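Local coordinates for nucleoside phosphorylase, putative (Trypanosoma brucei, PDB 3BJE), which acts as a homodimeric uridine phosphorylase, using phosphate to split uridine into uracil and ribose 1-phosphate, at residues K64-A69 with T80-G85; L161-H166 with Q237-G242; T173-S178 with D205-M210; L42-I47 with A109-D114. All blocks are in the same frame, centred on the assembly; numbering follows the deposited sequence.

Contact 1. Residues K64-A69 with T80-G85; sequences KDSIRA and TGTYKG
Ser66 turns its hydroxyl onto the backbone of Thr82. With chi1 at 68°, OG lies between its own backbone N and carbonyl carbon, where it accepts a nearly straight hydrogen bond from Thr82 N (3.1 Å from Ser66 OG). Thr82 OG1 packs 3.2 Å from Ser66 CB, and Asp63 holds both side chains, Ser66 OG through its carbonyl O and Thr82 OG1 through its carboxylate. Serine suits this place, because a short hydroxyl arm can serve two partners at once. Gly81 brings only backbone, and a CB there would clash with Ser66 OG, about 2.7 Å away; instead Ser66 O comes within 3.2 Å of Gly81 CA in a CA-H...O contact. At Thr80, chi1 of -64° sets OG1 beside the backbone N, facing Thr89, and sends CG2 anti to that N, where it lies 3.8 Å from Arg68 NE. The arginine chain, extended from CG to NE, passes Thr80 obliquely; its NE holds a water that also bonds Gly81 O, and NH1 reaches Asp40 O. Arg68 N donates to Thr80 O and Thr80 N to Ala69 O, each at 2.9 Å. The antiparallel Ala69-Thr80 pair marks the open end of a beta hairpin formed by strands 69-73 and 76-83.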
loop_
_atom_site.group_PDB
_atom_site.type_symbol
_atom_site.label_atom_id
_atom_site.label_comp_id
_atom_site.label_asym_id
_atom_site.label_seq_id
_atom_site.Cartn_x
_atom_site.Cartn_y
_atom_site.Cartn_z
ATOM N N LYS A 64 23.620 -23.581 -2.368
ATOM C CA LYS A 64 23.772 -23.802 -3.806
ATOM C C LYS A 64 22.748 -24.817 -4.318
ATOM O O LYS A 64 22.570 -25.887 -3.730
ATOM C CB LYS A 64 25.214 -24.222 -4.127
ATOM C CG LYS A 64 25.466 -24.651 -5.580
ATOM C CD LYS A 64 26.976 -24.867 -5.841
ATOM C CE LYS A 64 27.265 -25.805 -7.024
ATOM N NZ LYS A 64 27.203 -27.281 -6.710
ATOM N N ASP A 65 22.062 -24.445 -5.401
ATOM C CA ASP A 65 21.063 -25.290 -6.076
ATOM C C ASP A 65 19.885 -25.701 -5.194
ATOM O O ASP A 65 19.199 -26.682 -5.483
ATOM C CB ASP A 65 21.737 -26.519 -6.699
ATOM C CG ASP A 65 22.772 -26.140 -7.748
ATOM O OD1 ASP A 65 22.548 -25.125 -8.448
ATOM O OD2 ASP A 65 23.798 -26.841 -7.858
ATOM N N SER A 66 19.629 -24.944 -4.135
ATOM C CA SER A 66 18.558 -25.294 -3.204
ATOM C C SER A 66 17.211 -24.668 -3.567
ATOM O O SER A 66 16.202 -25.044 -2.984
ATOM C CB SER A 66 18.926 -24.872 -1.780
ATOM O OG SER A 66 18.954 -23.462 -1.636
ATOM N N ILE A 67 17.190 -23.705 -4.488
ATOM C CA ILE A 67 15.931 -23.070 -4.873
ATOM C C ILE A 67 15.062 -24.086 -5.589
ATOM O O ILE A 67 15.449 -24.618 -6.626
ATOM C CB ILE A 67 16.139 -21.815 -5.725
ATOM C CG1 ILE A 67 16.890 -20.767 -4.902
ATOM C CG2 ILE A 67 14.787 -21.252 -6.195
ATOM C CD1 ILE A 67 17.329 -19.567 -5.697
ATOM N N ARG A 68 13.915 -24.385 -4.985
ATOM C CA ARG A 68 13.035 -25.467 -5.456
ATOM C C ARG A 68 11.681 -24.977 -5.960
ATOM O O ARG A 68 10.946 -25.741 -6.578
ATOM C CB ARG A 68 12.820 -26.502 -4.342
ATOM C CG ARG A 68 12.031 -25.985 -3.138
ATOM C CD ARG A 68 11.922 -27.035 -2.055
ATOM N NE ARG A 68 11.131 -26.597 -0.904
ATOM C CZ ARG A 68 9.804 -26.631 -0.849
ATOM N NH1 ARG A 68 9.106 -27.082 -1.882
ATOM N NH2 ARG A 68 9.178 -26.218 0.250
ATOM N N ALA A 69 11.360 -23.717 -5.693
ATOM C CA ALA A 69 10.082 -23.116 -6.071
ATOM C C ALA A 69 10.271 -21.615 -6.134
ATOM O O ALA A 69 10.958 -21.045 -5.304
ATOM C CB ALA A 69 9.007 -23.468 -5.057
ATOM N N THR A 80 11.985 -20.091 -2.752
ATOM C CA THR A 80 12.142 -20.972 -1.600
ATOM C C THR A 80 13.331 -21.880 -1.834
ATOM O O THR A 80 13.376 -22.582 -2.834
ATOM C CB THR A 80 10.868 -21.822 -1.405
ATOM O OG1 THR A 80 9.778 -20.936 -1.106
ATOM C CG2 THR A 80 11.065 -22.845 -0.279
ATOM N N GLY A 81 14.296 -21.835 -0.917
ATOM C CA GLY A 81 15.450 -22.733 -0.943
ATOM C C GLY A 81 15.772 -23.117 0.485
ATOM O O GLY A 81 14.868 -23.279 1.298
ATOM N N THR A 82 17.059 -23.259 0.775
ATOM C CA THR A 82 17.524 -23.540 2.132
ATOM C C THR A 82 18.695 -22.638 2.441
ATOM O O THR A 82 19.366 -22.146 1.533
ATOM C CB THR A 82 17.951 -25.026 2.317
ATOM O OG1 THR A 82 19.034 -25.336 1.424
ATOM C CG2 THR A 82 16.802 -26.001 2.058
ATOM N N TYR A 83 18.911 -22.422 3.737
ATOM C CA TYR A 83 20.071 -21.693 4.240
ATOM C C TYR A 83 20.652 -22.519 5.364
ATOM O O TYR A 83 19.965 -22.776 6.352
ATOM C CB TYR A 83 19.692 -20.303 4.768
ATOM C CG TYR A 83 20.900 -19.522 5.262
ATOM C CD1 TYR A 83 21.791 -18.938 4.365
ATOM C CD2 TYR A 83 21.161 -19.389 6.619
ATOM C CE1 TYR A 83 22.905 -18.239 4.807
ATOM C CE2 TYR A 83 22.293 -18.685 7.076
ATOM C CZ TYR A 83 23.147 -18.114 6.162
ATOM O OH TYR A 83 24.256 -17.418 6.600
ATOM N N LYS A 84 21.897 -22.963 5.186
ATOM C CA LYS A 84 22.548 -23.874 6.128
ATOM C C LYS A 84 21.669 -25.092 6.380
ATOM O O LYS A 84 21.648 -25.658 7.476
ATOM C CB LYS A 84 22.956 -23.134 7.409
ATOM C CG LYS A 84 24.035 -22.097 7.138
ATOM C CD LYS A 84 24.638 -21.516 8.396
ATOM C CE LYS A 84 25.929 -20.752 8.061
ATOM N NZ LYS A 84 26.510 -19.978 9.221
ATOM N N GLY A 85 20.971 -25.502 5.331
ATOM C CA GLY A 85 20.097 -26.652 5.369
ATOM C C GLY A 85 18.678 -26.435 5.839
ATOM O O GLY A 85 17.862 -27.326 5.705
HETATM O O HOH W 1 13.083 -25.492 0.812
#

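Contact 2. Residues L161-H166 with Q237-G242; sequences LAVTRH and QQYVIG
Leu161 and Val240 lie on neighbouring parallel strands, and Val240 N donates to Leu161 O at 3.0 Å. The ladder starts at Gln238 O, which accepts from two donors, Leu161 N at 2.9 Å and Gln237 NE2 at 3.0 Å, the Gln237 amide N-H reaching an in-plane lone pair of that oxygen. It runs on through Val163 N to Val240 O (2.8 Å) and Gly242 N to Val163 O, and ends with Arg165 N on Gly242 O, an almost straight bond at 176°. Beta-branched side chains fit the extended backbone: on one face Val240 CG2 meets Ala162 CB at 3.8 Å, while on the other Val163 CB approaches Ile241 CG1 to 4.3 Å. Beside the last rung, Ile241 CG2 sits over one face of the Arg165 guanidinium, 3.6 Å from NH2, in one of the two modelled conformers of the arginine. Strands 161-169 and 239-246 belong to the central beta structure of the phosphorylase fold, with helix 213-228 covering the face that carries Leu161, Val163, Tyr239 and Ile241. Farther out, Glu286 forms a salt bridge with NH1 of that Arg165 conformer, Arg337 holds Gln237 OE1, and Asp224 of the covering helix pairs with Tyr239 OH.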
loop_
_atom_site.group_PDB
_atom_site.type_symbol
_atom_site.label_atom_id
_atom_site.label_comp_id
_atom_site.label_asym_id
_atom_site.label_seq_id
_atom_site.Cartn_x
_atom_site.Cartn_y
_atom_site.Cartn_z
ATOM N N LEU A 161 21.451 -0.768 11.088
ATOM C CA LEU A 161 20.307 -1.679 11.035
ATOM C C LEU A 161 19.427 -1.387 12.230
ATOM O O LEU A 161 19.809 -1.611 13.371
ATOM C CB LEU A 161 20.755 -3.141 11.032
ATOM C CG LEU A 161 19.652 -4.189 10.781
ATOM C CD1 LEU A 161 18.978 -4.013 9.405
ATOM C CD2 LEU A 161 20.210 -5.615 10.942
ATOM N N ALA A 162 18.231 -0.861 11.972
ATOM C CA ALA A 162 17.304 -0.531 13.041
ATOM C C ALA A 162 16.355 -1.716 13.255
ATOM O O ALA A 162 15.539 -2.069 12.379
ATOM C CB ALA A 162 16.537 0.726 12.702
ATOM N N VAL A 163 16.479 -2.328 14.432
ATOM C CA VAL A 163 15.768 -3.547 14.773
ATOM C C VAL A 163 14.544 -3.166 15.595
ATOM O O VAL A 163 14.659 -2.432 16.569
ATOM C CB VAL A 163 16.689 -4.482 15.590
ATOM C CG1 VAL A 163 15.981 -5.799 15.925
ATOM C CG2 VAL A 163 17.964 -4.734 14.826
ATOM N N THR A 164 13.375 -3.657 15.182
ATOM C CA THR A 164 12.117 -3.322 15.834
ATOM C C THR A 164 11.923 -4.094 17.129
ATOM O O THR A 164 12.113 -5.317 17.143
ATOM C CB THR A 164 10.923 -3.669 14.916
ATOM O OG1 THR A 164 11.019 -2.897 13.711
ATOM C CG2 THR A 164 9.573 -3.392 15.612
ATOM N N ARG A 165 11.630 -3.372 18.219
ATOM C CA ARG A 165 11.042 -3.983 19.405
ATOM C C ARG A 165 9.551 -3.642 19.372
ATOM O O ARG A 165 8.772 -4.426 18.890
ATOM C CB ARG A 165 11.724 -3.547 20.705
ATOM C CG ARG A 165 11.264 -4.388 21.878
ATOM C CD ARG A 165 11.889 -3.987 23.198
ATOM N NE ARG A 165 13.320 -4.286 23.320
ATOM C CZ ARG A 165 14.288 -3.366 23.416
ATOM N NH1 ARG A 165 14.017 -2.069 23.367
ATOM N NH2 ARG A 165 15.553 -3.748 23.556
ATOM N N HIS A 166 9.151 -2.453 19.832
ATOM C CA HIS A 166 7.746 -2.038 19.730
ATOM C C HIS A 166 7.493 -1.326 18.414
ATOM O O HIS A 166 8.422 -0.915 17.727
ATOM C CB HIS A 166 7.366 -1.135 20.914
ATOM C CG HIS A 166 7.507 -1.813 22.243
ATOM N ND1 HIS A 166 8.655 -1.727 22.999
ATOM C CD2 HIS A 166 6.660 -2.615 22.938
ATOM C CE1 HIS A 166 8.509 -2.437 24.106
ATOM N NE2 HIS A 166 7.300 -2.974 24.104
ATOM N N GLN A 237 28.777 -4.069 11.131
ATOM C CA GLN A 237 27.408 -3.590 10.935
ATOM C C GLN A 237 26.895 -3.022 12.236
ATOM O O GLN A 237 26.789 -3.738 13.225
ATOM C CB GLN A 237 26.464 -4.704 10.456
ATOM C CG GLN A 237 25.025 -4.240 10.195
ATOM C CD GLN A 237 24.946 -3.144 9.149
ATOM O OE1 GLN A 237 25.479 -3.290 8.044
ATOM N NE2 GLN A 237 24.269 -2.039 9.484
ATOM N N GLN A 238 26.603 -1.724 12.240
ATOM C CA GLN A 238 26.036 -1.080 13.409
ATOM C C GLN A 238 24.537 -1.371 13.435
ATOM O O GLN A 238 23.902 -1.479 12.386
ATOM C CB GLN A 238 26.302 0.429 13.384
ATOM C CG GLN A 238 27.794 0.784 13.501
ATOM C CD GLN A 238 28.074 2.287 13.441
ATOM O OE1 GLN A 238 27.694 2.970 12.483
ATOM N NE2 GLN A 238 28.757 2.805 14.462
ATOM N N TYR A 239 23.998 -1.510 14.641
ATOM C CA TYR A 239 22.568 -1.679 14.831
ATOM C C TYR A 239 22.053 -0.958 16.067
ATOM O O TYR A 239 22.819 -0.615 16.978
ATOM C CB TYR A 239 22.186 -3.162 14.882
ATOM C CG TYR A 239 22.580 -3.893 16.141
ATOM C CD1 TYR A 239 21.648 -4.144 17.151
ATOM C CD2 TYR A 239 23.863 -4.364 16.306
ATOM C CE1 TYR A 239 22.008 -4.839 18.309
ATOM C CE2 TYR A 239 24.242 -5.056 17.464
ATOM C CZ TYR A 239 23.308 -5.292 18.458
ATOM O OH TYR A 239 23.681 -5.987 19.595
ATOM N N VAL A 240 20.744 -0.730 16.056
ATOM C CA VAL A 240 20.013 -0.113 17.152
ATOM C C VAL A 240 18.696 -0.869 17.344
ATOM O O VAL A 240 18.203 -1.501 16.409
ATOM C CB VAL A 240 19.732 1.395 16.872
ATOM C CG1 VAL A 240 21.040 2.175 16.749
ATOM C CG2 VAL A 240 18.876 1.604 15.618
ATOM N N ILE A 241 18.144 -0.818 18.552
ATOM C CA ILE A 241 16.855 -1.441 18.846
ATOM C C ILE A 241 15.922 -0.406 19.432
ATOM O O ILE A 241 16.313 0.343 20.328
ATOM C CB ILE A 241 16.940 -2.573 19.888
ATOM C CG1 ILE A 241 18.088 -3.534 19.577
ATOM C CG2 ILE A 241 15.586 -3.308 19.958
ATOM C CD1 ILE A 241 18.539 -4.326 20.778
ATOM N N GLY A 242 14.679 -0.400 18.969
ATOM C CA GLY A 242 13.724 0.567 19.481
ATOM C C GLY A 242 12.391 0.490 18.787
ATOM O O GLY A 242 12.057 -0.512 18.155
#

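Contact 3. Residues T173-S178 with D205-M210; sequences TSLYYS and DIYTSM
Ser174 lays its CB over one face of the Tyr207 ring, a CH-pi contact with the carbon 3.6 Å from the ring centroid and 25° off the normal. The carbon is displaced toward the rim, nearest to CZ at 3.3 Å. Tyr207 gets there with chi1 at 64°, its CG between the backbone N and the carbonyl carbon. A serine is small enough to let the ring come this close.

The polar contact lies at the outer end of the ring. Ser174 OG donates to Tyr207 OH at 3.0 Å, but this bond is weak; Asp171 OD2 and Ser296 OG also bond the phenol oxygen. The same aspartate oxygen takes Thr173 N, and so links the tyrosine to the start of the 3-10 turn 173-176, a turn closed by Tyr176 N on Thr173 O. This turn follows strand 161-169 and packs against Asp205 and Tyr207, the latter the first residue of the short strand 207-210, antiparallel neighbour of 161-169.

Apolar packing comes from Leu175, whose CD2 lies 4.2 Å from Tyr207 CD2 and 3.7 Å from Asp205 O. The methyls meet Asp205 by van der Waals contact; its OD1 is paired with Arg192.

Beyond these contacts the turn meets the second subunit: Thr173 OG1 bonds Ser248 O of that subunit, and Leu175 packs on its Ile204. The Thr173 side chain also lies about 8 Å from the bound calcium.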
loop_
_atom_site.group_PDB
_atom_site.type_symbol
_atom_site.label_atom_id
_atom_site.label_comp_id
_atom_site.label_asym_id
_atom_site.label_seq_id
_atom_site.Cartn_x
_atom_site.Cartn_y
_atom_site.Cartn_z
ATOM N N THR A 173 -4.507 0.002 8.986
ATOM C CA THR A 173 -4.855 -1.299 8.439
ATOM C C THR A 173 -5.341 -2.229 9.550
ATOM O O THR A 173 -6.383 -2.889 9.425
ATOM C CB THR A 173 -3.674 -1.868 7.646
ATOM O OG1 THR A 173 -3.551 -1.102 6.438
ATOM C CG2 THR A 173 -3.881 -3.366 7.304
ATOM N N SER A 174 -4.605 -2.262 10.659
ATOM C CA SER A 174 -4.990 -3.116 11.782
ATOM C C SER A 174 -6.234 -2.639 12.523
ATOM O O SER A 174 -6.801 -3.391 13.300
ATOM C CB SER A 174 -3.820 -3.309 12.756
ATOM O OG SER A 174 -2.671 -3.807 12.056
ATOM N N LEU A 175 -6.697 -1.411 12.287
ATOM C CA LEU A 175 -7.972 -1.006 12.876
ATOM C C LEU A 175 -9.154 -1.849 12.400
ATOM O O LEU A 175 -10.183 -1.860 13.053
ATOM C CB LEU A 175 -8.264 0.484 12.641
ATOM C CG LEU A 175 -7.359 1.537 13.264
ATOM C CD1 LEU A 175 -8.044 2.913 13.171
ATOM C CD2 LEU A 175 -6.974 1.242 14.699
ATOM N N TYR A 176 -8.994 -2.567 11.279
ATOM C CA TYR A 176 -9.997 -3.457 10.719
ATOM C C TYR A 176 -9.905 -4.844 11.364
ATOM O O TYR A 176 -10.750 -5.686 11.104
ATOM C CB TYR A 176 -9.862 -3.487 9.187
ATOM C CG TYR A 176 -10.360 -2.177 8.674
ATOM C CD1 TYR A 176 -11.710 -1.962 8.490
ATOM C CD2 TYR A 176 -9.516 -1.113 8.485
ATOM C CE1 TYR A 176 -12.209 -0.714 8.107
ATOM C CE2 TYR A 176 -10.002 0.134 8.101
ATOM C CZ TYR A 176 -11.351 0.320 7.896
ATOM O OH TYR A 176 -11.840 1.559 7.553
ATOM N N TYR A 177 -8.921 -5.025 12.251
ATOM C CA TYR A 177 -8.709 -6.251 13.006
ATOM C C TYR A 177 -8.749 -5.965 14.512
ATOM O O TYR A 177 -7.966 -6.514 15.301
ATOM C CB TYR A 177 -7.380 -6.873 12.623
ATOM C CG TYR A 177 -7.314 -7.347 11.185
ATOM C CD1 TYR A 177 -7.393 -8.693 10.879
ATOM C CD2 TYR A 177 -7.184 -6.445 10.135
ATOM C CE1 TYR A 177 -7.352 -9.134 9.580
ATOM C CE2 TYR A 177 -7.153 -6.870 8.812
ATOM C CZ TYR A 177 -7.223 -8.234 8.534
ATOM O OH TYR A 177 -7.155 -8.717 7.245
ATOM N N SER A 178 -9.712 -5.122 14.898
ATOM C CA SER A 178 -9.971 -4.734 16.293
ATOM C C SER A 178 -8.799 -4.095 17.050
ATOM O O SER A 178 -8.782 -4.116 18.280
ATOM C CB SER A 178 -10.487 -5.932 17.079
ATOM O OG SER A 178 -11.664 -6.452 16.498
ATOM N N ASP A 205 -6.244 7.840 15.482
ATOM C CA ASP A 205 -6.469 6.661 16.340
ATOM C C ASP A 205 -5.348 5.640 16.067
ATOM O O ASP A 205 -5.569 4.571 15.495
ATOM C CB ASP A 205 -7.861 6.055 16.094
ATOM C CG ASP A 205 -8.196 4.933 17.048
ATOM O OD1 ASP A 205 -7.482 4.717 18.049
ATOM O OD2 ASP A 205 -9.204 4.249 16.803
ATOM N N ILE A 206 -4.129 5.986 16.474
ATOM C CA ILE A 206 -2.970 5.105 16.285
ATOM C C ILE A 206 -3.109 3.797 17.060
ATOM O O ILE A 206 -3.843 3.716 18.053
ATOM C CB ILE A 206 -1.648 5.792 16.665
ATOM C CG1 ILE A 206 -1.655 6.203 18.143
ATOM C CG2 ILE A 206 -1.434 7.017 15.799
ATOM C CD1 ILE A 206 -0.288 6.535 18.693
ATOM N N TYR A 207 -2.427 2.765 16.583
ATOM C CA TYR A 207 -2.328 1.537 17.327
ATOM C C TYR A 207 -0.863 1.199 17.604
ATOM O O TYR A 207 0.035 1.929 17.191
ATOM C CB TYR A 207 -3.037 0.401 16.625
ATOM C CG TYR A 207 -2.494 -0.032 15.289
ATOM C CD1 TYR A 207 -1.657 -1.140 15.182
ATOM C CD2 TYR A 207 -2.848 0.635 14.121
ATOM C CE1 TYR A 207 -1.166 -1.552 13.955
ATOM C CE2 TYR A 207 -2.365 0.229 12.880
ATOM C CZ TYR A 207 -1.527 -0.880 12.807
ATOM O OH TYR A 207 -1.077 -1.354 11.588
ATOM N N THR A 208 -0.641 0.130 18.372
ATOM C CA THR A 208 0.698 -0.327 18.684
ATOM C C THR A 208 0.812 -1.825 18.477
ATOM O O THR A 208 -0.194 -2.540 18.400
ATOM C CB THR A 208 1.065 0.002 20.143
ATOM O OG1 THR A 208 0.118 -0.607 21.020
ATOM C CG2 THR A 208 1.083 1.541 20.405
ATOM N N SER A 209 2.047 -2.292 18.420
ATOM C CA SER A 209 2.348 -3.728 18.471
ATOM C C SER A 209 3.788 -3.935 18.953
ATOM O O SER A 209 4.441 -3.013 19.464
ATOM C CB SER A 209 2.116 -4.376 17.099
ATOM O OG SER A 209 2.089 -5.799 17.176
ATOM N N MET A 210 4.269 -5.162 18.811
ATOM C CA MET A 210 5.620 -5.489 19.230
ATOM C C MET A 210 6.079 -6.695 18.424
ATOM O O MET A 210 5.300 -7.618 18.180
ATOM C CB MET A 210 5.646 -5.817 20.723
ATOM C CG MET A 210 7.050 -5.888 21.319
ATOM S SD MET A 210 7.103 -6.425 23.053
ATOM C CE MET A 210 6.428 -8.066 22.922
#

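Contact 4. Residues L42-I47 with A109-D114; sequences LADRII and ALKEYD
Leu42 packs with its CD2 methyl 3.9 Å from Leu110 CB, the two leucine side chains crossing at about a right angle. This is the closely packed, buried part of the contact: Ile107 of the same helix also touches Leu42, and Thr89 lies against it from strand 86-92. With CG anti to the backbone N (chi1 179°), Leu42 has its branch beside Lys111 too, CG lying 3.9 Å from the lysine CE. Lys111 serves both halves of the contact: its CE lies against the leucine, and its NZ goes on to the Leu42 carbonyl and Asp44. The helix 97-112 is in its last turn here, closed by Tyr113 N on Ala109 O, while residues 42-44 lead into strand 45-49, which lies between the parallel strands 86-92 and 142-151 of the alpha/beta fold. A lysine suits this place because its long chain spans from the helix to two acceptors. Toward the more solvent-accessible side, where Asp44 and Lys111 both remain partly exposed, Lys111 NZ is gripped twice: it donates to Leu42 O at 2.7 Å from above the carbonyl plane, and at 2.7 Å forms a salt bridge with Asp44 OD1. The lysine chain crosses Asp44 obliquely, Lys111 CE lying 3.5 Å from Asp44 OD1.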
loop_
_atom_site.group_PDB
_atom_site.type_symbol
_atom_site.label_atom_id
_atom_site.label_comp_id
_atom_site.label_asym_id
_atom_site.label_seq_id
_atom_site.Cartn_x
_atom_site.Cartn_y
_atom_site.Cartn_z
ATOM N N LEU A 42 5.967 -23.162 0.270
ATOM C CA LEU A 42 6.208 -22.083 1.218
ATOM C C LEU A 42 6.838 -22.649 2.491
ATOM O O LEU A 42 6.269 -23.545 3.111
ATOM C CB LEU A 42 4.881 -21.407 1.553
ATOM C CG LEU A 42 4.922 -20.259 2.565
ATOM C CD1 LEU A 42 5.785 -19.139 2.023
ATOM C CD2 LEU A 42 3.485 -19.799 2.841
ATOM N N ALA A 43 7.998 -22.116 2.879
ATOM C CA ALA A 43 8.673 -22.518 4.120
ATOM C C ALA A 43 7.996 -21.894 5.347
ATOM O O ALA A 43 7.273 -20.910 5.236
ATOM C CB ALA A 43 10.150 -22.112 4.076
ATOM N N ASP A 44 8.247 -22.473 6.516
ATOM C CA ASP A 44 7.786 -21.900 7.792
ATOM C C ASP A 44 8.547 -20.632 8.167
ATOM O O ASP A 44 8.060 -19.825 8.963
ATOM C CB ASP A 44 7.962 -22.900 8.938
ATOM C CG ASP A 44 7.044 -24.098 8.834
ATOM O OD1 ASP A 44 6.078 -24.070 8.058
ATOM O OD2 ASP A 44 7.297 -25.086 9.553
ATOM N N ARG A 45 9.740 -20.487 7.601
ATOM C CA ARG A 45 10.608 -19.355 7.875
ATOM C C ARG A 45 10.657 -18.457 6.642
ATOM O O ARG A 45 11.045 -18.901 5.565
ATOM C CB ARG A 45 12.014 -19.833 8.246
ATOM C CG ARG A 45 12.113 -20.454 9.628
ATOM C CD ARG A 45 13.548 -20.851 9.944
ATOM N NE ARG A 45 13.697 -21.386 11.300
ATOM C CZ ARG A 45 13.350 -22.617 11.668
ATOM N NH1 ARG A 45 13.534 -22.997 12.926
ATOM N NH2 ARG A 45 12.816 -23.471 10.800
ATOM N N ILE A 46 10.275 -17.197 6.827
ATOM C CA ILE A 46 10.064 -16.253 5.735
ATOM C C ILE A 46 10.738 -14.917 5.978
ATOM O O ILE A 46 10.663 -14.368 7.066
ATOM C CB ILE A 46 8.533 -15.987 5.555
ATOM C CG1 ILE A 46 7.802 -17.305 5.267
ATOM C CG2 ILE A 46 8.260 -14.959 4.443
ATOM C CD1 ILE A 46 6.255 -17.244 5.330
ATOM N N ILE A 47 11.421 -14.415 4.950
ATOM C CA ILE A 47 11.888 -13.041 4.939
ATOM C C ILE A 47 10.996 -12.224 4.020
ATOM O O ILE A 47 10.782 -12.624 2.889
ATOM C CB ILE A 47 13.319 -12.923 4.432
ATOM C CG1 ILE A 47 14.260 -13.694 5.336
ATOM C CG2 ILE A 47 13.734 -11.451 4.403
ATOM C CD1 ILE A 47 15.687 -13.722 4.849
ATOM N N ALA A 109 -3.642 -18.711 4.832
ATOM C CA ALA A 109 -4.368 -19.723 4.077
ATOM C C ALA A 109 -3.445 -20.836 3.558
ATOM O O ALA A 109 -3.770 -22.022 3.644
ATOM C CB ALA A 109 -5.156 -19.062 2.914
ATOM N N LEU A 110 -2.280 -20.471 3.031
ATOM C CA LEU A 110 -1.358 -21.499 2.553
ATOM C C LEU A 110 -0.893 -22.458 3.658
ATOM O O LEU A 110 -0.709 -23.665 3.417
ATOM C CB LEU A 110 -0.168 -20.868 1.851
ATOM C CG LEU A 110 -0.503 -20.196 0.518
ATOM C CD1 LEU A 110 0.709 -19.432 0.020
ATOM C CD2 LEU A 110 -0.938 -21.204 -0.532
ATOM N N LYS A 111 -0.709 -21.932 4.864
ATOM C CA LYS A 111 -0.239 -22.759 5.972
ATOM C C LYS A 111 -1.342 -23.503 6.702
ATOM O O LYS A 111 -1.112 -24.606 7.207
ATOM C CB LYS A 111 0.569 -21.919 6.944
ATOM C CG LYS A 111 1.945 -21.586 6.375
ATOM C CD LYS A 111 2.902 -22.794 6.433
ATOM C CE LYS A 111 4.134 -22.579 5.569
ATOM N NZ LYS A 111 5.045 -23.757 5.560
ATOM N N GLU A 112 -2.529 -22.910 6.794
ATOM C CA GLU A 112 -3.561 -23.459 7.685
ATOM C C GLU A 112 -4.879 -23.858 7.014
ATOM O O GLU A 112 -5.740 -24.465 7.666
ATOM C CB GLU A 112 -3.808 -22.507 8.846
ATOM C CG GLU A 112 -2.601 -22.325 9.736
ATOM C CD GLU A 112 -2.919 -21.581 11.014
ATOM O OE1 GLU A 112 -3.834 -22.028 11.757
ATOM O OE2 GLU A 112 -2.227 -20.579 11.300
ATOM N N TYR A 113 -5.052 -23.553 5.725
ATOM C CA TYR A 113 -6.195 -24.096 4.993
ATOM C C TYR A 113 -5.740 -25.331 4.225
ATOM O O TYR A 113 -4.885 -25.247 3.337
ATOM C CB TYR A 113 -6.843 -23.071 4.053
ATOM C CG TYR A 113 -8.119 -23.602 3.434
ATOM C CD1 TYR A 113 -9.258 -23.785 4.201
ATOM C CD2 TYR A 113 -8.169 -23.970 2.089
ATOM C CE1 TYR A 113 -10.420 -24.283 3.648
ATOM C CE2 TYR A 113 -9.339 -24.478 1.524
ATOM C CZ TYR A 113 -10.452 -24.630 2.315
ATOM O OH TYR A 113 -11.613 -25.138 1.774
ATOM N N ASP A 114 -6.281 -26.481 4.617
ATOM C CA ASP A 114 -5.981 -27.737 3.953
ATOM C C ASP A 114 -6.856 -27.855 2.706
ATOM O O ASP A 114 -8.048 -28.179 2.795
ATOM C CB ASP A 114 -6.207 -28.896 4.929
ATOM C CG ASP A 114 -5.827 -30.229 4.350
ATOM O OD1 ASP A 114 -5.683 -30.334 3.116
ATOM O OD2 ASP A 114 -5.688 -31.179 5.142
#

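Contact 4 opens first, at 42-47 on the way into strand 45-49. Before it closes at the end of helix 97-112, the chain makes the hairpin of contact 1, so the short loop between 64-69 and 80-85 lies wholly within the longer one. The second half repeats the pattern: contact 2 opens on strand 161-169, contact 3 opens and closes between 173-178 and 205-210, and 237-242 then completes contact 2. The two nested pairs follow in series and none cross. Contacts 2 and 3 touch where His166 NE2 packs 3.6 Å from Met210 SD, strand 161-169 having both 207-210 and 239-246 as neighbours. Contact 3 carries this half to the dimer interface.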